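Local coordinates for probable transcriptional regulator (Pseudomonas aeruginosa, PDB 2ESN), which probably regulates transcription as a LysR-type factor, pairing a DNA-binding helix-turn-helix domain with a domain that probably senses a small-molecule effector, at residues C[193-196]-C[197-201]; C[218-222]-C[223-227]; C[34-37]-C[38-42]. One frame throughout, in Å; residues are numbered along the deposited sequence.

Interaction 1: residues C[193-196]-C[197-201]; sequences PTLE and GYLAE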
loop_
_atom_site.group_PDB
_atom_site.type_symbol
_atom_site.label_atom_id
_atom_site.label_comp_id
_atom_site.label_asym_id
_atom_site.label_seq_id
_atom_site.Cartn_x
_atom_site.Cartn_y
_atom_site.Cartn_z
ATOM N N PRO C 193 -23.378 -39.607 11.840
ATOM C CA PRO C 193 -22.790 -40.197 10.658
ATOM C C PRO C 193 -21.529 -41.041 11.053
ATOM O O PRO C 193 -20.834 -40.719 12.019
ATOM C CB PRO C 193 -22.415 -38.999 9.797
ATOM C CG PRO C 193 -22.274 -37.826 10.789
ATOM C CD PRO C 193 -23.087 -38.165 12.005
ATOM N N THR C 194 -21.277 -42.122 10.310
ATOM C CA THR C 194 -20.004 -42.851 10.378
ATOM C C THR C 194 -18.987 -42.078 9.558
ATOM O O THR C 194 -19.370 -41.117 8.856
ATOM C CB THR C 194 -20.165 -44.239 9.764
ATOM O OG1 THR C 194 -20.606 -44.083 8.413
ATOM C CG2 THR C 194 -21.228 -45.072 10.582
ATOM N N LEU C 195 -17.711 -42.476 9.593
ATOM C CA LEU C 195 -16.737 -41.873 8.649
ATOM C C LEU C 195 -17.132 -41.862 7.156
ATOM O O LEU C 195 -17.004 -40.812 6.490
ATOM C CB LEU C 195 -15.326 -42.460 8.848
ATOM C CG LEU C 195 -14.093 -41.790 8.264
ATOM C CD1 LEU C 195 -14.025 -40.304 8.600
ATOM C CD2 LEU C 195 -12.832 -42.522 8.830
ATOM N N GLU C 196 -17.622 -42.995 6.616
ATOM C CA GLU C 196 -17.939 -43.069 5.185
ATOM C C GLU C 196 -19.211 -42.318 4.914
ATOM O O GLU C 196 -19.401 -41.770 3.816
ATOM C CB GLU C 196 -18.121 -44.535 4.651
ATOM C CG GLU C 196 -16.840 -45.403 4.541
ATOM C CD GLU C 196 -16.992 -46.757 3.720
ATOM O OE1 GLU C 196 -16.122 -47.647 3.930
ATOM O OE2 GLU C 196 -17.922 -46.932 2.854
ATOM N N GLY C 197 -20.117 -42.356 5.885
ATOM C CA GLY C 197 -21.427 -41.685 5.766
ATOM C C GLY C 197 -21.155 -40.180 5.628
ATOM O O GLY C 197 -21.655 -39.538 4.697
ATOM N N TYR C 198 -20.268 -39.684 6.494
ATOM C CA TYR C 198 -19.773 -38.333 6.432
ATOM C C TYR C 198 -19.092 -38.062 5.112
ATOM O O TYR C 198 -19.331 -37.022 4.542
ATOM C CB TYR C 198 -18.770 -38.106 7.554
ATOM C CG TYR C 198 -18.082 -36.738 7.624
ATOM C CD1 TYR C 198 -18.637 -35.709 8.387
ATOM C CD2 TYR C 198 -16.824 -36.508 7.005
ATOM C CE1 TYR C 198 -17.993 -34.437 8.505
ATOM C CE2 TYR C 198 -16.145 -35.241 7.146
ATOM C CZ TYR C 198 -16.734 -34.226 7.922
ATOM O OH TYR C 198 -16.132 -32.999 8.102
ATOM N N LEU C 199 -18.256 -38.983 4.618
ATOM C CA LEU C 199 -17.526 -38.680 3.370
ATOM C C LEU C 199 -18.349 -38.857 2.121
ATOM O O LEU C 199 -17.926 -38.418 1.051
ATOM C CB LEU C 199 -16.195 -39.434 3.241
ATOM C CG LEU C 199 -15.225 -39.152 4.378
ATOM C CD1 LEU C 199 -14.105 -40.150 4.297
ATOM C CD2 LEU C 199 -14.695 -37.686 4.316
ATOM N N ALA C 200 -19.537 -39.468 2.265
ATOM C CA ALA C 200 -20.499 -39.589 1.161
ATOM C C ALA C 200 -21.410 -38.364 0.962
ATOM O O ALA C 200 -22.213 -38.320 0.010
ATOM C CB ALA C 200 -21.351 -40.855 1.364
ATOM N N GLU C 201 -21.288 -37.349 1.820
ATOM C CA GLU C 201 -22.048 -36.103 1.600
ATOM C C GLU C 201 -21.208 -34.996 0.966
ATOM O O GLU C 201 -20.006 -35.097 0.909
ATOM C CB GLU C 201 -22.623 -35.584 2.920
ATOM C CG GLU C 201 -23.641 -36.506 3.622
ATOM C CD GLU C 201 -24.880 -36.805 2.744
ATOM O OE1 GLU C 201 -25.362 -35.920 1.969
ATOM O OE2 GLU C 201 -25.337 -37.979 2.828
#
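Thr194 and Tyr198 are joined by the first backbone hydrogen bond of the short helix 195-199, Tyr198 N to Thr194 O at 2.9 Å and close to straight at 168°, and Leu199 N repeats the pattern one residue on, 2.9 Å from Leu195 O. The helix then runs out quickly: the bond from Ala200 N to Glu196 O is weak and bent. Thr194 is the N-cap. With chi1 at 58°, its OG1 lies between its own N and carbonyl carbon and turns back over the first turn, where it accepts from Gly197 N at 3.1 Å. Threonine suits this place because its short hydroxyl can reach an amide that has no earlier helical carbonyl to bind, and Gly197 brings no side chain to crowd the OG1. Just before the cap, Pro193 lays its CB 4.4 Å from Tyr198 CB, and both side chains rest on Val180 of strand 168-183. Tyr198 has CG anti to N (chi1 178°), which carries the ring away from the first turn into the protein, where its OH bonds to Thr251 OG1. Leu195 O stands at the edge of that ring, near its plane. On the neighbouring flank Leu195 CG meets Leu199 CD1 at 4.3 Å, one turn apart, and Leu195 also reaches Leu225 and Phe273. Proline before the cap packed against the fourth helical residue, together with a threonine hydroxyl on the third amide, is an N-cap with a hydrophobic staple, here seating a short helix in the LysR substrate-binding domain.

Interaction 2: residues C[218-222]-C[223-227]; sequences RLLAR and SGLRR
A Schellman motif ends helix 215-221, and Leu220 with Leu225 forms both the widest-spanning of its backbone bonds and its apolar contact. Leu225 N reaches back to Leu220 O at 3.0 Å, and within that loop Gly224 N bonds to Ala221 O at 2.7 Å. Ser223 N also gives its hydrogen to Leu220 O, likewise at 3.0 Å, so this one carbonyl is gripped by two amides that approach from opposite faces of its plane. Gly224 is the C-prime residue; its phi of 79° reverses the chain, a conformation glycine adopts easily because it has no CB. The reversal brings Leu225 beside the last turn, where its CD1 lies 3.7 Å from Leu220 CD2 and the two side chains cross at about a right angle. The other branch of Leu220 is used as well: CD1 sits 3.7 Å from Arg227 CD. Arg227 is extended from CG to NE, presenting methylenes to the leucine while its NE forms a salt bridge with Asp217 of helix 215-221, about one turn before Leu220. Ala221 packs on Gly28 of the second subunit. Leucine suits both places because its branched end can meet a partner leucine and, for Leu220, arginine methylenes, Tyr198 and Phe273. Arg222, at the helix end, has its own salt bridge to Glu160, and its positive charge may be favoured near the carbonyl end of the helix. Backbone amides thus satisfy Leu220 O and Ala221 O, leucine methyls pack together beside the turn, and Arg227 combines aliphatic packing on Leu220 with a salt bridge in a buried place.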
loop_
_atom_site.group_PDB
_atom_site.type_symbol
_atom_site.label_atom_id
_atom_site.label_comp_id
_atom_site.label_asym_id
_atom_site.label_seq_id
_atom_site.Cartn_x
_atom_site.Cartn_y
_atom_site.Cartn_z
ATOM N N ARG C 218 -7.369 -29.693 6.252
ATOM C CA ARG C 218 -6.005 -29.846 6.767
ATOM C C ARG C 218 -5.948 -31.093 7.660
ATOM O O ARG C 218 -5.249 -32.051 7.319
ATOM C CB ARG C 218 -5.603 -28.571 7.526
ATOM C CG ARG C 218 -4.623 -27.612 6.769
ATOM C CD ARG C 218 -4.643 -26.138 7.313
ATOM N NE ARG C 218 -5.563 -25.395 6.472
ATOM C CZ ARG C 218 -6.585 -24.615 6.850
ATOM N NH1 ARG C 218 -6.836 -24.314 8.129
ATOM N NH2 ARG C 218 -7.319 -24.069 5.885
ATOM N N LEU C 219 -6.709 -31.094 8.764
ATOM C CA LEU C 219 -6.838 -32.266 9.645
ATOM C C LEU C 219 -7.135 -33.612 8.962
ATOM O O LEU C 219 -6.541 -34.637 9.332
ATOM C CB LEU C 219 -7.878 -32.004 10.771
ATOM C CG LEU C 219 -8.250 -33.021 11.880
ATOM C CD1 LEU C 219 -9.399 -32.538 12.706
ATOM C CD2 LEU C 219 -8.729 -34.304 11.322
ATOM N N LEU C 220 -8.087 -33.642 8.012
ATOM C CA LEU C 220 -8.555 -34.908 7.417
ATOM C C LEU C 220 -7.491 -35.460 6.482
ATOM O O LEU C 220 -7.307 -36.671 6.385
ATOM C CB LEU C 220 -9.842 -34.715 6.604
ATOM C CG LEU C 220 -11.201 -34.688 7.333
ATOM C CD1 LEU C 220 -12.302 -34.323 6.347
ATOM C CD2 LEU C 220 -11.452 -36.062 7.943
ATOM N N ALA C 221 -6.804 -34.556 5.778
ATOM C CA ALA C 221 -5.785 -34.949 4.788
ATOM C C ALA C 221 -4.639 -35.724 5.487
ATOM O O ALA C 221 -4.081 -36.673 4.916
ATOM C CB ALA C 221 -5.275 -33.713 3.997
ATOM N N ARG C 222 -4.358 -35.351 6.745
ATOM C CA ARG C 222 -3.386 -36.046 7.599
ATOM C C ARG C 222 -3.746 -37.469 7.991
ATOM O O ARG C 222 -3.057 -38.073 8.824
ATOM C CB ARG C 222 -3.177 -35.274 8.894
ATOM C CG ARG C 222 -2.056 -34.288 8.812
ATOM C CD ARG C 222 -1.773 -33.655 10.151
ATOM N NE ARG C 222 -2.518 -32.409 10.269
ATOM C CZ ARG C 222 -3.471 -32.187 11.174
ATOM N NH1 ARG C 222 -3.769 -33.139 12.066
ATOM N NH2 ARG C 222 -4.103 -31.003 11.211
ATOM N N SER C 223 -4.835 -37.988 7.436
ATOM C CA SER C 223 -5.218 -39.378 7.642
ATOM C C SER C 223 -5.562 -39.899 6.286
ATOM O O SER C 223 -6.179 -40.946 6.172
ATOM C CB SER C 223 -6.413 -39.513 8.602
ATOM O OG SER C 223 -6.117 -38.996 9.898
ATOM N N GLY C 224 -5.175 -39.158 5.246
ATOM C CA GLY C 224 -5.457 -39.585 3.861
ATOM C C GLY C 224 -6.878 -39.349 3.346
ATOM O O GLY C 224 -7.261 -39.858 2.249
ATOM N N LEU C 225 -7.666 -38.541 4.091
ATOM C CA LEU C 225 -9.117 -38.402 3.823
ATOM C C LEU C 225 -9.425 -37.049 3.192
ATOM O O LEU C 225 -8.796 -36.030 3.521
ATOM C CB LEU C 225 -9.919 -38.583 5.114
ATOM C CG LEU C 225 -9.557 -39.697 6.139
ATOM C CD1 LEU C 225 -10.239 -39.540 7.513
ATOM C CD2 LEU C 225 -9.870 -41.057 5.549
ATOM N N ARG C 226 -10.380 -37.033 2.273
ATOM C CA ARG C 226 -10.778 -35.803 1.618
ATOM C C ARG C 226 -12.299 -35.755 1.548
ATOM O O ARG C 226 -12.951 -36.793 1.337
ATOM C CB ARG C 226 -10.156 -35.706 0.215
ATOM C CG ARG C 226 -10.530 -36.869 -0.705
ATOM C CD ARG C 226 -10.629 -36.439 -2.167
ATOM N NE ARG C 226 -11.601 -35.359 -2.304
ATOM C CZ ARG C 226 -11.642 -34.477 -3.308
ATOM N NH1 ARG C 226 -10.742 -34.537 -4.312
ATOM N NH2 ARG C 226 -12.599 -33.527 -3.295
ATOM N N ARG C 227 -12.872 -34.566 1.755
ATOM C CA ARG C 227 -14.319 -34.427 1.628
ATOM C C ARG C 227 -14.650 -33.642 0.352
ATOM O O ARG C 227 -13.782 -32.892 -0.136
ATOM C CB ARG C 227 -14.918 -33.863 2.938
ATOM C CG ARG C 227 -14.382 -32.540 3.335
ATOM C CD ARG C 227 -14.814 -32.098 4.732
ATOM N NE ARG C 227 -14.140 -30.820 4.969
ATOM C CZ ARG C 227 -14.437 -29.946 5.916
ATOM N NH1 ARG C 227 -15.455 -30.166 6.781
ATOM N NH2 ARG C 227 -13.685 -28.857 6.027
#

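Interaction 3: residues C[34-37]-C[38-42]; sequences LAIS and ASAFS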
loop_
_atom_site.group_PDB
_atom_site.type_symbol
_atom_site.label_atom_id
_atom_site.label_comp_id
_atom_site.label_asym_id
_atom_site.label_seq_id
_atom_site.Cartn_x
_atom_site.Cartn_y
_atom_site.Cartn_z
ATOM N N LEU C 34 -8.684 26.445 32.653
ATOM C CA LEU C 34 -7.240 26.269 32.586
ATOM C C LEU C 34 -6.579 26.161 33.964
ATOM O O LEU C 34 -5.378 25.930 34.030
ATOM C CB LEU C 34 -6.604 27.403 31.810
ATOM C CG LEU C 34 -7.093 27.616 30.379
ATOM C CD1 LEU C 34 -6.568 28.918 29.812
ATOM C CD2 LEU C 34 -6.667 26.478 29.521
ATOM N N ALA C 35 -7.370 26.365 35.029
ATOM C CA ALA C 35 -6.926 26.284 36.448
ATOM C C ALA C 35 -5.874 27.306 36.670
ATOM O O ALA C 35 -4.809 26.997 37.218
ATOM C CB ALA C 35 -6.419 24.877 36.829
ATOM N N ILE C 36 -6.128 28.519 36.182
ATOM C CA ILE C 36 -5.218 29.638 36.460
ATOM C C ILE C 36 -5.992 30.813 36.968
ATOM O O ILE C 36 -7.159 30.985 36.622
ATOM C CB ILE C 36 -4.352 30.070 35.208
ATOM C CG1 ILE C 36 -5.224 30.696 34.085
ATOM C CG2 ILE C 36 -3.530 28.897 34.721
ATOM C CD1 ILE C 36 -4.459 30.997 32.798
ATOM N N SER C 37 -5.339 31.612 37.804
ATOM C CA SER C 37 -5.950 32.798 38.356
ATOM C C SER C 37 -6.384 33.793 37.280
ATOM O O SER C 37 -6.026 33.690 36.086
ATOM C CB SER C 37 -5.004 33.464 39.352
ATOM O OG SER C 37 -4.022 34.237 38.701
ATOM N N ALA C 38 -7.167 34.766 37.713
ATOM C CA ALA C 38 -7.767 35.725 36.805
ATOM C C ALA C 38 -6.690 36.600 36.225
ATOM O O ALA C 38 -6.722 36.885 35.042
ATOM C CB ALA C 38 -8.791 36.588 37.529
ATOM N N SER C 39 -5.739 37.003 37.060
ATOM C CA SER C 39 -4.701 37.923 36.654
ATOM C C SER C 39 -3.670 37.206 35.777
ATOM O O SER C 39 -3.090 37.828 34.865
ATOM C CB SER C 39 -4.094 38.643 37.864
ATOM O OG SER C 39 -2.952 37.999 38.401
ATOM N N ALA C 40 -3.512 35.897 36.008
ATOM C CA ALA C 40 -2.620 35.069 35.212
ATOM C C ALA C 40 -3.198 34.958 33.810
ATOM O O ALA C 40 -2.448 35.098 32.824
ATOM C CB ALA C 40 -2.442 33.686 35.816
ATOM N N PHE C 41 -4.504 34.678 33.738
ATOM C CA PHE C 41 -5.237 34.668 32.495
ATOM C C PHE C 41 -5.109 35.981 31.740
ATOM O O PHE C 41 -4.957 36.020 30.520
ATOM C CB PHE C 41 -6.734 34.363 32.687
ATOM C CG PHE C 41 -7.426 33.961 31.384
ATOM C CD1 PHE C 41 -7.386 32.628 30.934
ATOM C CD2 PHE C 41 -8.080 34.907 30.613
ATOM C CE1 PHE C 41 -7.992 32.234 29.720
ATOM C CE2 PHE C 41 -8.686 34.543 29.391
ATOM C CZ PHE C 41 -8.646 33.218 28.932
ATOM N N SER C 42 -5.248 37.072 32.465
ATOM C CA SER C 42 -5.341 38.357 31.799
ATOM C C SER C 42 -3.930 38.727 31.251
ATOM O O SER C 42 -3.811 39.290 30.164
ATOM C CB SER C 42 -5.810 39.372 32.824
ATOM O OG SER C 42 -5.930 40.654 32.260
#
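Ser37 caps helix 38-52 by taking its hydrogen bond from Ala40 N, 3.2 Å from Ser37 OG. A chi1 of 80° folds the hydroxyl back above its own backbone and over the first turn; it also lies 3.3 Å from Ala40 CB. Serine is small enough to fold back in this way. Its carbonyl serves the same turn, since Phe41 N bonds to Ser37 O at 3.0 Å and 168°. Ile36, just before the cap, and Phe41, four residues after it, form a hydrophobic staple: Ile36 CD1 touches the edge of the Phe41 ring, 3.8 Å from Phe41 CD1. This is the turn of the helix-turn-helix, between helix 27-34 and helix 38-52; the latter is probably the DNA-recognition helix, as in LysR-type regulators. The trans chi1 of Phe41 (-164°) swings its ring back toward the preceding helix, where Leu34 CD1 meets it in the plane of the ring, 3.6 Å from Phe41 CE1. A large flat side chain suits this buried place because it spans between helices, touching Val17 and Leu21 of helix 15-24 and Ala30 and Ala31 of helix 27-34. Ile36 also packs on Arg8 of the third subunit.

Interactions 1 and 2 belong to the substrate-binding domain and touch each other, with centres about 13 Å apart; among their links, Arg227 gives Tyr198 OH a weak hydrogen bond. Interaction 3 lies in the helix-turn-helix domain, its centre about 75 to 80 Å from theirs. All three are partly buried: each buries some side chains (Tyr198; Leu220 and Arg227; Leu34 and Phe41) while its turn is largely exposed. Residues 193-201 and 34-42 both start helices with a hydroxyl cap and a staple, whereas 218-227 finishes one with backbone amides rather than a side-chain cap, plus a leucine pair. Salt bridges are most numerous round interaction 2, and Glu201 at interaction 1 has one with Arg188; interaction 3 is joined to its neighbouring helices by apolar packing.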